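Local coordinates for protein enoyl-CoA hydratase carB homologue (Streptomyces cattleya, PDB 5O34) that belongs to the crotonase-like enoyl-CoA hydratase/isomerase family and probably acts as a carbon-carbon bond-forming or lyase-type enzyme in the biosynthesis of the antibiotic thienamycin, at residues A[142-156]-A[162-176]. Numbering follows the deposited sequence.
Sequences VIAAIDGYAIGVGLQ and DYRLGSEQARLVMPE
Asp162 OD2 takes the backbone N-H of Val142 at 2.9 Å, on its anti side, and also forms a salt bridge with Arg252, so two donors grip one buried carboxylate oxygen. Asp162 N returns a 3.0 Å bond to Val142 O, closing a reciprocal link at the start of two parallel strands, 142-146 and 163-167. Further along, Leu165 N to Ala144 O and Ile146 N to Leu165 O are nearly straight.

Past Ile146 and Gly166, Ser167 OG donates to Asp147 OD1 (2.9 Å), which it meets from above the carboxylate plane, and accepts from Gln169 N in an ST turn. Its chi1 of 76° sets OG between the backbone N and the carbonyl carbon, within range of both partners. The type I turn from Ser167 to Ala170 puts two extra residues into segment 162-176, shifting the register by two before a second parallel pair, 149-151 beside 171-173.

Here Arg171 CB lies over the centre of the Tyr149 ring, 4.2 Å from its centroid in a CH-pi contact, while Val173 CG2 meets the ring edge. The guanidinium plane stands 65° from the ring; Arg171 NE forms a salt bridge with Glu208, to which Tyr149 OH adds a weak hydrogen bond. On the strand face carrying Ala150 and Leu172, Leu155 of helix 152-158 crosses Leu172 at about a right angle, its CD1 3.8 Å from Leu172 CG. CD2 sits 3.5 Å from Val173 O and against Met174 CG.

This is a beta-beta-alpha unit of the crotonase superhelix. Glu176 OE2, 3.3 Å from Gly152 CA, and the helix start probably correspond to the acidic residue and oxyanion-hole segment of crotonases. Backbone bonds carry both pairings; side chains add carboxylate links to the first and Leu155-Leu172 and Tyr149-Arg171 packing to the second.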
loop_
_atom_site.group_PDB
_atom_site.type_symbol
_atom_site.label_atom_id
_atom_site.label_comp_id
_atom_site.label_asym_id
_atom_site.label_seq_id
_atom_site.Cartn_x
_atom_site.Cartn_y
_atom_site.Cartn_z
ATOM N N VAL A 142 1.895 0.617 -20.511
ATOM C CA VAL A 142 2.070 2.029 -20.836
ATOM C C VAL A 142 3.181 2.598 -19.959
ATOM O O VAL A 142 3.141 2.444 -18.739
ATOM C CB VAL A 142 0.741 2.829 -20.685
ATOM C CG1 VAL A 142 0.883 4.247 -21.225
ATOM C CG2 VAL A 142 -0.424 2.109 -21.365
ATOM N N ILE A 143 4.162 3.267 -20.584
ATOM C CA ILE A 143 5.278 3.911 -19.893
ATOM C C ILE A 143 5.080 5.410 -19.953
ATOM O O ILE A 143 4.930 5.941 -21.037
ATOM C CB ILE A 143 6.658 3.516 -20.495
ATOM C CG1 ILE A 143 6.908 2.002 -20.406
ATOM C CG2 ILE A 143 7.811 4.317 -19.852
ATOM C CD1 ILE A 143 8.011 1.518 -21.339
ATOM N N ALA A 144 5.096 6.096 -18.809
ATOM C CA ALA A 144 5.015 7.551 -18.776
ATOM C C ALA A 144 6.450 8.086 -18.606
ATOM O O ALA A 144 7.186 7.600 -17.750
ATOM C CB ALA A 144 4.130 8.011 -17.631
ATOM N N ALA A 145 6.864 9.018 -19.481
ATOM C CA ALA A 145 8.202 9.626 -19.459
ATOM C C ALA A 145 8.048 11.109 -19.117
ATOM O O ALA A 145 7.503 11.885 -19.902
ATOM C CB ALA A 145 8.895 9.430 -20.796
ATOM N N ILE A 146 8.443 11.461 -17.885
ATOM C CA ILE A 146 8.279 12.782 -17.271
ATOM C C ILE A 146 9.621 13.553 -17.207
ATOM O O ILE A 146 10.575 13.088 -16.580
ATOM C CB ILE A 146 7.566 12.613 -15.887
ATOM C CG1 ILE A 146 6.332 11.672 -16.010
ATOM C CG2 ILE A 146 7.164 13.961 -15.291
ATOM C CD1 ILE A 146 5.662 11.171 -14.688
ATOM N N ASP A 147 9.697 14.701 -17.909
ATOM C CA ASP A 147 10.891 15.565 -17.976
ATOM C C ASP A 147 10.692 16.895 -17.266
ATOM O O ASP A 147 11.603 17.727 -17.230
ATOM C CB ASP A 147 11.324 15.832 -19.433
ATOM C CG ASP A 147 12.832 16.011 -19.643
ATOM O OD1 ASP A 147 13.542 16.368 -18.671
ATOM O OD2 ASP A 147 13.301 15.795 -20.773
ATOM N N GLY A 148 9.511 17.097 -16.709
ATOM C CA GLY A 148 9.209 18.326 -16.000
ATOM C C GLY A 148 8.122 18.133 -14.978
ATOM O O GLY A 148 8.006 17.069 -14.370
ATOM N N TYR A 149 7.327 19.165 -14.792
ATOM C CA TYR A 149 6.206 19.159 -13.877
ATOM C C TYR A 149 5.092 18.185 -14.307
ATOM O O TYR A 149 4.758 18.095 -15.488
ATOM C CB TYR A 149 5.638 20.570 -13.755
ATOM C CG TYR A 149 6.311 21.437 -12.719
ATOM C CD1 TYR A 149 7.428 22.206 -13.042
ATOM C CD2 TYR A 149 5.782 21.559 -11.437
ATOM C CE1 TYR A 149 8.017 23.055 -12.103
ATOM C CE2 TYR A 149 6.352 22.414 -10.495
ATOM C CZ TYR A 149 7.474 23.157 -10.828
ATOM O OH TYR A 149 8.042 23.989 -9.889
ATOM N N ALA A 150 4.541 17.458 -13.328
ATOM C CA ALA A 150 3.397 16.552 -13.450
ATOM C C ALA A 150 2.491 16.987 -12.294
ATOM O O ALA A 150 2.760 16.688 -11.127
ATOM C CB ALA A 150 3.843 15.100 -13.296
ATOM N N ILE A 151 1.502 17.822 -12.623
ATOM C CA ILE A 151 0.559 18.456 -11.693
ATOM C C ILE A 151 -0.885 17.969 -11.952
ATOM O O ILE A 151 -1.249 17.731 -13.107
ATOM C CB ILE A 151 0.671 20.008 -11.839
ATOM C CG1 ILE A 151 2.131 20.514 -11.699
ATOM C CG2 ILE A 151 -0.264 20.761 -10.882
ATOM C CD1 ILE A 151 2.353 21.975 -12.209
ATOM N N GLY A 152 -1.680 17.863 -10.879
ATOM C CA GLY A 152 -3.090 17.472 -10.902
ATOM C C GLY A 152 -3.449 16.352 -11.857
ATOM O O GLY A 152 -3.007 15.207 -11.674
ATOM N N VAL A 153 -4.224 16.699 -12.912
ATOM C CA VAL A 153 -4.694 15.784 -13.962
ATOM C C VAL A 153 -3.515 15.152 -14.711
ATOM O O VAL A 153 -3.574 13.964 -15.050
ATOM C CB VAL A 153 -5.744 16.458 -14.904
ATOM C CG1 VAL A 153 -6.119 15.561 -16.084
ATOM C CG2 VAL A 153 -7.002 16.848 -14.122
ATOM N N GLY A 154 -2.446 15.932 -14.908
ATOM C CA GLY A 154 -1.217 15.477 -15.551
ATOM C C GLY A 154 -0.591 14.333 -14.781
ATOM O O GLY A 154 -0.316 13.269 -15.349
ATOM N N LEU A 155 -0.422 14.529 -13.462
ATOM C CA LEU A 155 0.086 13.500 -12.550
ATOM C C LEU A 155 -0.877 12.293 -12.498
ATOM O O LEU A 155 -0.416 11.152 -12.541
ATOM C CB LEU A 155 0.327 14.090 -11.137
ATOM C CG LEU A 155 0.862 13.160 -10.027
ATOM C CD1 LEU A 155 2.076 12.342 -10.481
ATOM C CD2 LEU A 155 1.183 13.959 -8.782
ATOM N N GLN A 156 -2.200 12.549 -12.468
ATOM C CA GLN A 156 -3.236 11.502 -12.439
ATOM C C GLN A 156 -3.171 10.542 -13.639
ATOM O O GLN A 156 -3.307 9.330 -13.456
ATOM C CB GLN A 156 -4.631 12.115 -12.276
ATOM C CG GLN A 156 -4.923 12.547 -10.832
ATOM C CD GLN A 156 -6.033 13.551 -10.663
ATOM O OE1 GLN A 156 -5.964 14.428 -9.793
ATOM N NE2 GLN A 156 -7.099 13.432 -11.451
ATOM N N ASP A 162 1.867 1.818 -16.113
ATOM C CA ASP A 162 2.598 0.745 -15.439
ATOM C C ASP A 162 4.018 1.100 -15.022
ATOM O O ASP A 162 4.595 0.366 -14.225
ATOM C CB ASP A 162 2.648 -0.499 -16.331
ATOM C CG ASP A 162 1.298 -0.877 -16.874
ATOM O OD1 ASP A 162 0.569 -1.625 -16.181
ATOM O OD2 ASP A 162 0.926 -0.351 -17.943
ATOM N N TYR A 163 4.610 2.168 -15.591
ATOM C CA TYR A 163 5.988 2.554 -15.295
ATOM C C TYR A 163 6.166 4.035 -15.534
ATOM O O TYR A 163 5.948 4.518 -16.640
ATOM C CB TYR A 163 6.978 1.737 -16.156
ATOM C CG TYR A 163 8.363 1.539 -15.562
ATOM C CD1 TYR A 163 8.739 0.315 -15.008
ATOM C CD2 TYR A 163 9.328 2.542 -15.639
ATOM C CE1 TYR A 163 10.030 0.108 -14.512
ATOM C CE2 TYR A 163 10.617 2.349 -15.139
ATOM C CZ TYR A 163 10.965 1.129 -14.582
ATOM O OH TYR A 163 12.239 0.944 -14.101
ATOM N N ARG A 164 6.533 4.763 -14.482
ATOM C CA ARG A 164 6.776 6.193 -14.571
ATOM C C ARG A 164 8.274 6.441 -14.490
ATOM O O ARG A 164 8.924 6.109 -13.495
ATOM C CB ARG A 164 5.999 6.957 -13.492
ATOM C CG ARG A 164 4.488 6.843 -13.669
ATOM C CD ARG A 164 3.714 7.414 -12.497
ATOM N NE ARG A 164 3.866 6.628 -11.271
ATOM C CZ ARG A 164 3.176 5.532 -10.977
ATOM N NH1 ARG A 164 2.285 5.048 -11.837
ATOM N NH2 ARG A 164 3.376 4.905 -9.827
ATOM N N LEU A 165 8.825 6.958 -15.581
ATOM C CA LEU A 165 10.234 7.280 -15.705
ATOM C C LEU A 165 10.378 8.786 -15.628
ATOM O O LEU A 165 9.777 9.519 -16.421
ATOM C CB LEU A 165 10.768 6.726 -17.023
ATOM C CG LEU A 165 12.256 6.887 -17.312
ATOM C CD1 LEU A 165 13.115 6.075 -16.348
ATOM C CD2 LEU A 165 12.551 6.466 -18.717
ATOM N N GLY A 166 11.125 9.235 -14.629
ATOM C CA GLY A 166 11.328 10.654 -14.409
ATOM C C GLY A 166 12.747 11.111 -14.658
ATOM O O GLY A 166 13.700 10.370 -14.398
ATOM N N SER A 167 12.890 12.336 -15.177
ATOM C CA SER A 167 14.194 12.969 -15.337
ATOM C C SER A 167 14.460 13.604 -13.964
ATOM O O SER A 167 13.515 13.760 -13.181
ATOM C CB SER A 167 14.153 14.046 -16.418
ATOM O OG SER A 167 13.524 15.240 -15.977
ATOM N N GLU A 168 15.701 14.001 -13.664
ATOM C CA GLU A 168 15.930 14.623 -12.360
ATOM C C GLU A 168 15.334 16.063 -12.283
ATOM O O GLU A 168 15.364 16.683 -11.218
ATOM C CB GLU A 168 17.397 14.533 -11.940
ATOM C CG GLU A 168 17.689 13.207 -11.238
ATOM C CD GLU A 168 18.811 12.349 -11.805
ATOM O OE1 GLU A 168 18.712 11.104 -11.708
ATOM O OE2 GLU A 168 19.807 12.916 -12.311
ATOM N N GLN A 169 14.681 16.512 -13.377
ATOM C CA GLN A 169 13.962 17.789 -13.495
ATOM C C GLN A 169 12.466 17.577 -13.183
ATOM O O GLN A 169 11.715 18.555 -13.054
ATOM C CB GLN A 169 14.116 18.383 -14.921
ATOM C CG GLN A 169 15.519 18.895 -15.271
ATOM C CD GLN A 169 16.000 20.007 -14.365
ATOM O OE1 GLN A 169 16.760 19.781 -13.415
ATOM N NE2 GLN A 169 15.587 21.239 -14.652
ATOM N N ALA A 170 12.038 16.297 -13.081
ATOM C CA ALA A 170 10.651 15.934 -12.790
ATOM C C ALA A 170 10.260 16.396 -11.392
ATOM O O ALA A 170 11.006 16.192 -10.433
ATOM C CB ALA A 170 10.438 14.432 -12.942
ATOM N N ARG A 171 9.128 17.102 -11.305
ATOM C CA ARG A 171 8.571 17.617 -10.057
ATOM C C ARG A 171 7.083 17.247 -10.018
ATOM O O ARG A 171 6.350 17.528 -10.963
ATOM C CB ARG A 171 8.858 19.124 -9.890
ATOM C CG ARG A 171 10.346 19.384 -9.629
ATOM C CD ARG A 171 10.725 20.842 -9.441
ATOM N NE ARG A 171 10.340 21.346 -8.120
ATOM C CZ ARG A 171 11.057 21.201 -7.006
ATOM N NH1 ARG A 171 12.214 20.547 -7.029
ATOM N NH2 ARG A 171 10.615 21.697 -5.857
ATOM N N LEU A 172 6.669 16.511 -8.974
ATOM C CA LEU A 172 5.301 15.984 -8.836
ATOM C C LEU A 172 4.492 16.770 -7.791
ATOM O O LEU A 172 5.008 17.028 -6.705
ATOM C CB LEU A 172 5.392 14.484 -8.483
ATOM C CG LEU A 172 5.599 13.457 -9.632
ATOM C CD1 LEU A 172 6.748 13.796 -10.572
ATOM C CD2 LEU A 172 5.868 12.099 -9.087
ATOM N N VAL A 173 3.254 17.205 -8.138
ATOM C CA VAL A 173 2.411 18.012 -7.260
ATOM C C VAL A 173 0.952 17.608 -7.410
ATOM O O VAL A 173 0.464 17.328 -8.503
ATOM C CB VAL A 173 2.566 19.562 -7.501
ATOM C CG1 VAL A 173 2.427 20.365 -6.208
ATOM C CG2 VAL A 173 3.867 19.920 -8.222
ATOM N N MET A 174 0.246 17.660 -6.264
ATOM C CA MET A 174 -1.192 17.475 -6.165
ATOM C C MET A 174 -1.697 18.724 -5.404
ATOM O O MET A 174 -2.025 18.599 -4.233
ATOM C CB MET A 174 -1.579 16.177 -5.417
ATOM C CG MET A 174 -1.796 14.997 -6.320
ATOM S SD MET A 174 -2.993 15.210 -7.622
ATOM C CE MET A 174 -2.879 13.756 -8.189
ATOM N N PRO A 175 -1.634 19.953 -6.010
ATOM C CA PRO A 175 -2.096 21.169 -5.299
ATOM C C PRO A 175 -3.617 21.478 -5.273
ATOM O O PRO A 175 -3.984 22.581 -4.862
ATOM C CB PRO A 175 -1.327 22.281 -6.022
ATOM C CG PRO A 175 -1.263 21.816 -7.423
ATOM C CD PRO A 175 -1.251 20.285 -7.407
ATOM N N GLU A 176 -4.481 20.546 -5.724
ATOM C CA GLU A 176 -5.950 20.687 -5.760
ATOM C C GLU A 176 -6.569 21.504 -4.611
ATOM O O GLU A 176 -7.384 22.395 -4.878
ATOM C CB GLU A 176 -6.641 19.316 -5.845
ATOM C CG GLU A 176 -6.805 18.803 -7.262
ATOM C CD GLU A 176 -5.612 18.103 -7.881
ATOM O OE1 GLU A 176 -4.494 18.199 -7.322
ATOM O OE2 GLU A 176 -5.798 17.467 -8.944
#